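PDB 5D8M: metagenomic carboxyl esterase MGS0156 from Uncultured organism, which probably hydrolyses carboxylic ester bonds, as an esterase built on a parallel sheet like that of the alpha/beta-hydrolases. Local coordinates for residues Ala43-His48 with Ser321-Ala326; Glu141-Leu146 with Pro172-Arg177. All coordinates share one frame; numbering follows the deposited sequence. Where two conformers were deposited one is given.

Interaction 1: residues Ala43-His48 with Ser321-Ala326; sequences AIMADH and SYPRPA
Ala-326 and Met-45, a selenomethionine here, meet through purely apolar atoms where helix 34-48 packs against the first turn of helix 324-338. CG of Met-45 lies 3.6 Å from CB of Ala-326, and SE passes the same methyl at 4.0 Å. An alanine suits this spot because its single carbon lets the flexible chain run close beside the helix. Met-45 begins with CG turned away from its carbonyl carbon (chi1 -62°), goes on extended, and bends at chi3 (76°). That bend carries the terminal CE to Pro-323, where the methyl sits against the CB-CG edge of the pyrrolidine ring, 3.8 Å from both CB and CG. The two side chains cross at about a right angle. Ile-44, the residue before Met-45, adds its CG2 methyl, a looser 4.3 Å from CB of Ala-326.

Pro-323 holds the N-cap position and is the centre of an inverse gamma turn, in which Arg-324 N bonds to Tyr-322 O. Proline suits the place because its ring restricts phi to near the -77° found here, as such a turn needs. Met-41, one turn earlier on helix 34-48, also touches Pro-323 and Ala-326 and so widens the apolar patch.

Polar groups gather beyond it. ND1 of His-48 donates, nearly straight and in the ring plane, to OD2 of Asp-47 at 2.7 Å, which accepts through its anti lone pair, while NE2 bonds to Glu-329 on helix 324-338; the two bonds fix the rotation of the imidazole. The whole is plain apolar packing of two helices, joining the helix after strand 31-32 to the C-terminal helix of a fold consistent with the alpha/beta-hydrolases.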
ATOM      1  N   ALA A  43      -3.360 -19.317   9.186  1.00 19.83           N
ATOM      2  CA  ALA A  43      -3.059 -20.683   8.747  1.00 20.93           C
ATOM      3  C   ALA A  43      -1.715 -20.768   8.034  1.00 21.21           C
ATOM      4  O   ALA A  43      -0.964 -21.729   8.231  1.00 18.65           O
ATOM      5  CB  ALA A  43      -4.174 -21.210   7.831  1.00 19.35           C
ATOM      6  N   ILE A  44      -1.410 -19.752   7.217  1.00 17.30           N
ATOM      7  CA  ILE A  44      -0.128 -19.688   6.514  1.00 18.35           C
ATOM      8  C   ILE A  44       1.025 -19.725   7.510  1.00 17.93           C
ATOM      9  O   ILE A  44       1.986 -20.483   7.349  1.00 18.02           O
ATOM     10  CB  ILE A  44      -0.037 -18.415   5.615  1.00 18.66           C
ATOM     11  CG1 ILE A  44      -0.861 -18.633   4.338  1.00 16.86           C
ATOM     12  CG2 ILE A  44       1.417 -18.083   5.252  1.00 19.15           C
ATOM     13  CD1 ILE A  44      -0.925 -17.428   3.436  1.00 16.36           C
HETATM   14  N   MSE A  45       0.913 -18.924   8.560  1.00 18.22           N
HETATM   15  CA  MSE A  45       1.982 -18.838   9.535  1.00 18.03           C
HETATM   16  C   MSE A  45       2.038 -20.074  10.405  1.00 21.53           C
HETATM   17  O   MSE A  45       3.118 -20.468  10.829  1.00 23.66           O
HETATM   18  CB  MSE A  45       1.813 -17.586  10.378  1.00 18.96           C
HETATM   19  CG  MSE A  45       1.904 -16.342   9.510  1.00 20.97           C
HETATM   20 SE   MSE A  45       1.562 -14.685  10.446  0.56 22.18          SE
HETATM   21  CE  MSE A  45       3.277 -14.521  11.375  1.00 17.48           C
ATOM     22  N   ALA A  46       0.892 -20.693  10.675  1.00 18.46           N
ATOM     23  CA  ALA A  46       0.929 -21.931  11.449  1.00 23.57           C
ATOM     24  C   ALA A  46       1.564 -23.031  10.597  1.00 25.94           C
ATOM     25  O   ALA A  46       2.249 -23.905  11.115  1.00 27.13           O
ATOM     26  CB  ALA A  46      -0.472 -22.342  11.927  1.00 22.72           C
ATOM     27  N   ASP A  47       1.348 -22.971   9.288  1.00 22.03           N
ATOM     28  CA  ASP A  47       1.810 -24.033   8.391  1.00 21.36           C
ATOM     29  C   ASP A  47       3.302 -23.941   8.024  1.00 21.72           C
ATOM     30  O   ASP A  47       3.982 -24.953   7.966  1.00 21.95           O
ATOM     31  CB  ASP A  47       0.985 -24.033   7.100  1.00 24.83           C
ATOM     32  CG  ASP A  47       1.437 -25.114   6.118  1.00 30.84           C
ATOM     33  OD1 ASP A  47       0.994 -26.268   6.280  1.00 38.68           O
ATOM     34  OD2 ASP A  47       2.230 -24.824   5.196  1.00 27.65           O
ATOM     35  N   HIS A  48       3.805 -22.749   7.717  1.00 21.11           N
ATOM     36  CA  HIS A  48       5.207 -22.636   7.310  1.00 21.21           C
ATOM     37  C   HIS A  48       5.795 -21.271   7.648  1.00 23.47           C
ATOM     38  O   HIS A  48       6.686 -20.791   6.953  1.00 24.92           O
ATOM     39  CB  HIS A  48       5.373 -22.937   5.803  1.00 23.08           C
ATOM     40  CG  HIS A  48       4.529 -22.083   4.897  1.00 21.87           C
ATOM     41  ND1 HIS A  48       3.261 -22.449   4.488  1.00 21.77           N
ATOM     42  CD2 HIS A  48       4.787 -20.894   4.294  1.00 20.91           C
ATOM     43  CE1 HIS A  48       2.767 -21.512   3.695  1.00 19.08           C
ATOM     44  NE2 HIS A  48       3.677 -20.564   3.551  1.00 17.92           N
ATOM     45  N   SER A 321      10.395  -4.605  11.685  0.51 17.10           N
ATOM     46  CA  SER A 321      10.050  -6.024  11.717  0.51 19.51           C
ATOM     47  C   SER A 321       8.544  -6.243  11.580  0.51 18.50           C
ATOM     48  O   SER A 321       7.753  -5.692  12.350  0.51 17.69           O
ATOM     49  CB  SER A 321      10.553  -6.669  13.008  0.51 21.52           C
ATOM     50  OG  SER A 321      11.963  -6.635  13.055  0.51 22.15           O
ATOM     51  N   TYR A 322       8.163  -7.038  10.585  1.00 15.53           N
ATOM     52  CA  TYR A 322       6.774  -7.433  10.373  1.00 12.53           C
ATOM     53  C   TYR A 322       6.800  -8.661   9.454  1.00 12.88           C
ATOM     54  O   TYR A 322       7.695  -8.775   8.619  1.00 13.53           O
ATOM     55  CB  TYR A 322       5.928  -6.308   9.737  1.00 11.65           C
ATOM     56  CG  TYR A 322       4.477  -6.698   9.642  1.00 12.53           C
ATOM     57  CD1 TYR A 322       3.639  -6.621  10.764  1.00 10.87           C
ATOM     58  CD2 TYR A 322       3.946  -7.201   8.457  1.00 13.39           C
ATOM     59  CE1 TYR A 322       2.315  -7.011  10.693  1.00 10.18           C
ATOM     60  CE2 TYR A 322       2.625  -7.608   8.386  1.00 11.65           C
ATOM     61  CZ  TYR A 322       1.823  -7.509   9.497  1.00 11.57           C
ATOM     62  OH  TYR A 322       0.527  -7.924   9.404  1.00 13.93           O
ATOM     63  N   PRO A 323       5.829  -9.587   9.596  1.00 13.87           N
ATOM     64  CA  PRO A 323       5.852 -10.755   8.689  1.00 13.67           C
ATOM     65  C   PRO A 323       5.344 -10.451   7.277  1.00 13.72           C
ATOM     66  O   PRO A 323       4.284 -10.947   6.871  1.00 13.61           O
ATOM     67  CB  PRO A 323       4.930 -11.766   9.390  1.00 12.80           C
ATOM     68  CG  PRO A 323       4.007 -10.929  10.226  1.00 12.47           C
ATOM     69  CD  PRO A 323       4.888  -9.780  10.711  1.00 13.34           C
ATOM     70  N   ARG A 324       6.100  -9.645   6.535  1.00 14.07           N
ATOM     71  CA  ARG A 324       5.764  -9.324   5.131  1.00 12.10           C
ATOM     72  C   ARG A 324       5.571 -10.563   4.217  1.00  9.86           C
ATOM     73  O   ARG A 324       4.627 -10.569   3.418  1.00 10.68           O
ATOM     74  CB  ARG A 324       6.843  -8.373   4.535  1.00  9.47           C
ATOM     75  CG  ARG A 324       6.839  -6.952   5.196  1.00 12.02           C
ATOM     76  CD  ARG A 324       7.987  -6.076   4.679  1.00  9.79           C
ATOM     77  NE  ARG A 324       9.295  -6.568   5.137  1.00 12.13           N
ATOM     78  CZ  ARG A 324       9.849  -6.213   6.292  1.00 12.05           C
ATOM     79  NH1 ARG A 324      11.030  -6.695   6.638  1.00 12.29           N
ATOM     80  NH2 ARG A 324       9.215  -5.371   7.096  1.00 12.47           N
ATOM     81  N   PRO A 325       6.424 -11.615   4.332  1.00 11.80           N
ATOM     82  CA  PRO A 325       6.174 -12.772   3.461  1.00 13.71           C
ATOM     83  C   PRO A 325       4.813 -13.395   3.691  1.00 15.17           C
ATOM     84  O   PRO A 325       4.118 -13.709   2.719  1.00 13.36           O
ATOM     85  CB  PRO A 325       7.278 -13.762   3.851  1.00 14.43           C
ATOM     86  CG  PRO A 325       8.398 -12.873   4.390  1.00 13.43           C
ATOM     87  CD  PRO A 325       7.654 -11.802   5.135  1.00 12.12           C
ATOM     88  N   ALA A 326       4.433 -13.564   4.957  1.00 14.25           N
ATOM     89  CA  ALA A 326       3.134 -14.147   5.259  1.00 12.64           C
ATOM     90  C   ALA A 326       2.022 -13.240   4.748  1.00 16.08           C
ATOM     91  O   ALA A 326       1.015 -13.724   4.203  1.00 14.95           O
ATOM     92  CB  ALA A 326       2.987 -14.382   6.730  1.00 12.57           C
TER

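Interaction 2: residues Glu141-Leu146 with Pro172-Arg177; sequences EVVAKL and PDLAAR
This is a small apolar contact edged by a water bridge: Val-143 on helix 132-143 meets Leu-174 and Arg-177 of the short helix 172-177, at the periphery of the parallel sheet. No direct hydrogen bond joins the two segments. CD1 of Leu-174 does most of the touching, lying 3.6 Å from CG1 of Val-143 and 3.8 Å from its CB, with the two side chains at about a right angle. In Leu-174, CG anti to the backbone N (chi1 174°) together with chi2 of 63° brings CD1 onto the valine. Beta-branched valine presents a short, rigid apolar surface with little side-chain freedom to lose, and leucine reaches across to cover it.

Arg-177 has two roles. Its aliphatic CG rests 4.0 Å from CG1 of Val-143, while the bend at chi2 (71°) turns the charged end toward the backbone beyond. There NE donates to a water at 2.9 Å, which lies at the edge of the guanidinium group and in its plane. The same water donates to O of Val-143 at 2.8 Å and to O of Leu-146 at 2.6 Å, spanning the type I turn that runs from Val-143 to Leu-146. NH1 is held by the carbonyl of Asp-150, so the guanidinium ties helix 172-177 to the chain leading into strand 151-157.

Val-143 and Leu-174 both lie on Phe-154 of that strand, and Leu-174 also packs on Ala-167 and Leu-168 of helix 159-170. The contact thus sets the helix before strand 151-157 beside the crossover that connects this strand to its parallel neighbour, 178-184.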
ATOM      1  N   GLU A 141       3.349   0.915 -19.505  1.00 17.59           N
ATOM      2  CA  GLU A 141       4.314   0.311 -20.432  1.00 19.51           C
ATOM      3  C   GLU A 141       4.867  -1.028 -19.913  1.00 19.13           C
ATOM      4  O   GLU A 141       5.144  -1.946 -20.688  1.00 21.29           O
ATOM      5  CB  GLU A 141       5.478   1.266 -20.709  1.00 23.41           C
ATOM      6  CG  GLU A 141       5.085   2.578 -21.348  1.00 30.58           C
ATOM      7  CD  GLU A 141       4.380   2.403 -22.684  1.00 45.33           C
ATOM      8  OE1 GLU A 141       3.490   3.222 -22.981  1.00 49.37           O
ATOM      9  OE2 GLU A 141       4.718   1.461 -23.443  1.00 50.42           O
ATOM     10  N   VAL A 142       5.053  -1.130 -18.608  1.00 14.87           N
ATOM     11  CA  VAL A 142       5.566  -2.362 -18.018  1.00 15.96           C
ATOM     12  C   VAL A 142       4.571  -3.513 -18.217  1.00 15.05           C
ATOM     13  O   VAL A 142       4.921  -4.567 -18.724  1.00 18.01           O
ATOM     14  CB  VAL A 142       5.861  -2.205 -16.495  1.00 16.85           C
ATOM     15  CG1 VAL A 142       6.072  -3.589 -15.846  1.00 16.22           C
ATOM     16  CG2 VAL A 142       7.088  -1.323 -16.275  1.00 16.97           C
ATOM     17  N   VAL A 143       3.328  -3.295 -17.809  1.00 14.84           N
ATOM     18  CA  VAL A 143       2.326  -4.351 -17.866  1.00 16.00           C
ATOM     19  C   VAL A 143       2.071  -4.812 -19.301  1.00 19.66           C
ATOM     20  O   VAL A 143       1.887  -6.018 -19.548  1.00 18.09           O
ATOM     21  CB  VAL A 143       1.040  -3.887 -17.191  1.00 18.71           C
ATOM     22  CG1 VAL A 143      -0.066  -4.930 -17.363  1.00 21.87           C
ATOM     23  CG2 VAL A 143       1.318  -3.664 -15.732  1.00 19.31           C
ATOM     24  N   ALA A 144       2.148  -3.873 -20.249  1.00 18.94           N
ATOM     25  CA  ALA A 144       2.016  -4.191 -21.663  1.00 23.47           C
ATOM     26  C   ALA A 144       3.022  -5.234 -22.138  1.00 25.66           C
ATOM     27  O   ALA A 144       2.780  -5.890 -23.143  1.00 23.10           O
ATOM     28  CB  ALA A 144       2.159  -2.921 -22.525  1.00 24.52           C
ATOM     29  N   LYS A 145       4.133  -5.388 -21.419  1.00 21.35           N
ATOM     30  CA  LYS A 145       5.190  -6.306 -21.828  1.00 24.62           C
ATOM     31  C   LYS A 145       5.173  -7.626 -21.052  1.00 22.00           C
ATOM     32  O   LYS A 145       5.989  -8.500 -21.303  1.00 24.23           O
ATOM     33  CB  LYS A 145       6.560  -5.631 -21.668  1.00 22.77           C
ATOM     34  CG  LYS A 145       6.752  -4.426 -22.574  1.00 25.89           C
ATOM     35  CD  LYS A 145       8.137  -3.824 -22.370  1.00 28.81           C
ATOM     36  CE  LYS A 145       8.349  -2.581 -23.226  1.00 28.21           C
ATOM     37  NZ  LYS A 145       7.504  -1.457 -22.777  1.00 27.35           N
ATOM     38  N   LEU A 146       4.267  -7.751 -20.094  1.00 22.44           N
ATOM     39  CA  LEU A 146       4.150  -8.969 -19.295  1.00 19.31           C
ATOM     40  C   LEU A 146       3.438 -10.026 -20.135  1.00 25.47           C
ATOM     41  O   LEU A 146       2.692  -9.668 -21.032  1.00 22.83           O
ATOM     42  CB  LEU A 146       3.401  -8.684 -17.989  1.00 17.53           C
ATOM     43  CG  LEU A 146       4.169  -7.833 -16.978  1.00 16.66           C
ATOM     44  CD1 LEU A 146       3.347  -7.518 -15.753  1.00 17.08           C
ATOM     45  CD2 LEU A 146       5.485  -8.528 -16.586  1.00 20.10           C
ATOM     46  N   PRO A 172      -7.705   2.406 -20.683  1.00 24.85           N
ATOM     47  CA  PRO A 172      -8.676   1.305 -20.747  1.00 26.39           C
ATOM     48  C   PRO A 172      -8.043  -0.043 -21.100  1.00 25.58           C
ATOM     49  O   PRO A 172      -8.523  -1.074 -20.655  1.00 28.55           O
ATOM     50  CB  PRO A 172      -9.636   1.745 -21.857  1.00 29.93           C
ATOM     51  CG  PRO A 172      -9.540   3.230 -21.862  1.00 32.80           C
ATOM     52  CD  PRO A 172      -8.122   3.570 -21.486  1.00 26.13           C
ATOM     53  N   ASP A 173      -6.983  -0.048 -21.896  1.00 24.57           N
ATOM     54  CA  ASP A 173      -6.349  -1.316 -22.224  1.00 29.31           C
ATOM     55  C   ASP A 173      -5.652  -1.932 -21.001  1.00 30.01           C
ATOM     56  O   ASP A 173      -5.622  -3.156 -20.856  1.00 28.87           O
ATOM     57  CB  ASP A 173      -5.365  -1.146 -23.382  1.00 35.98           C
ATOM     58  CG  ASP A 173      -4.337  -0.054 -23.131  1.00 39.85           C
ATOM     59  OD1 ASP A 173      -4.663   0.953 -22.467  1.00 38.64           O
ATOM     60  OD2 ASP A 173      -3.198  -0.195 -23.622  1.00 42.00           O
ATOM     61  N   LEU A 174      -5.101  -1.100 -20.115  1.00 24.42           N
ATOM     62  CA  LEU A 174      -4.551  -1.624 -18.869  1.00 18.95           C
ATOM     63  C   LEU A 174      -5.680  -2.157 -17.974  1.00 18.43           C
ATOM     64  O   LEU A 174      -5.565  -3.220 -17.367  1.00 22.45           O
ATOM     65  CB  LEU A 174      -3.751  -0.549 -18.131  1.00 17.51           C
ATOM     66  CG  LEU A 174      -3.269  -0.978 -16.755  1.00 18.01           C
ATOM     67  CD1 LEU A 174      -2.315  -2.167 -16.921  1.00 20.18           C
ATOM     68  CD2 LEU A 174      -2.584   0.168 -16.024  1.00 16.50           C
ATOM     69  N   ALA A 175      -6.778  -1.426 -17.900  1.00 17.77           N
ATOM     70  CA  ALA A 175      -7.927  -1.866 -17.100  1.00 19.37           C
ATOM     71  C   ALA A 175      -8.406  -3.237 -17.556  1.00 25.70           C
ATOM     72  O   ALA A 175      -8.644  -4.131 -16.742  1.00 25.97           O
ATOM     73  CB  ALA A 175      -9.058  -0.875 -17.202  1.00 19.85           C
ATOM     74  N   ALA A 176      -8.545  -3.399 -18.867  1.00 26.80           N
ATOM     75  CA  ALA A 176      -9.018  -4.665 -19.435  1.00 28.34           C
ATOM     76  C   ALA A 176      -8.037  -5.807 -19.160  1.00 25.38           C
ATOM     77  O   ALA A 176      -8.408  -6.968 -19.146  1.00 28.73           O
ATOM     78  CB  ALA A 176      -9.243  -4.516 -20.918  1.00 29.22           C
ATOM     79  N   ARG A 177      -6.780  -5.462 -18.942  1.00 24.28           N
ATOM     80  CA  ARG A 177      -5.721  -6.432 -18.701  1.00 29.16           C
ATOM     81  C   ARG A 177      -5.617  -6.847 -17.213  1.00 26.97           C
ATOM     82  O   ARG A 177      -5.010  -7.862 -16.869  1.00 25.65           O
ATOM     83  CB  ARG A 177      -4.391  -5.828 -19.170  1.00 28.73           C
ATOM     84  CG  ARG A 177      -3.181  -6.706 -19.023  1.00 32.62           C
ATOM     85  CD  ARG A 177      -3.212  -7.862 -20.020  1.00 36.81           C
ATOM     86  NE  ARG A 177      -2.112  -8.781 -19.754  1.00 36.81           N
ATOM     87  CZ  ARG A 177      -2.191  -9.811 -18.912  1.00 34.23           C
ATOM     88  NH1 ARG A 177      -3.329 -10.057 -18.267  1.00 29.86           N
ATOM     89  NH2 ARG A 177      -1.132 -10.594 -18.718  1.00 32.27           N
TER
HETATM   90  O   HOH W   1       0.520  -8.205 -20.690  1.00 28.66           O

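How the interactions relate
The two contacts share no secondary-structure element, and their centres lie 31 Å apart, with nearest atoms about 19 Å from each other. Interaction 1 joins parts of the chain 273 residues apart, bringing an early helix to the last one; interaction 2 joins parts only 26 residues apart, around strand 151-157. Both bury their main apolar side chains, yet both lie well away from the centre of the chain. In interaction 1 every touching residue is buried and the meeting atoms are almost all apolar. Interaction 2 instead includes a partly exposed arginine, whose aliphatic stem joins the packing while its charged end recruits water and backbone carbonyls.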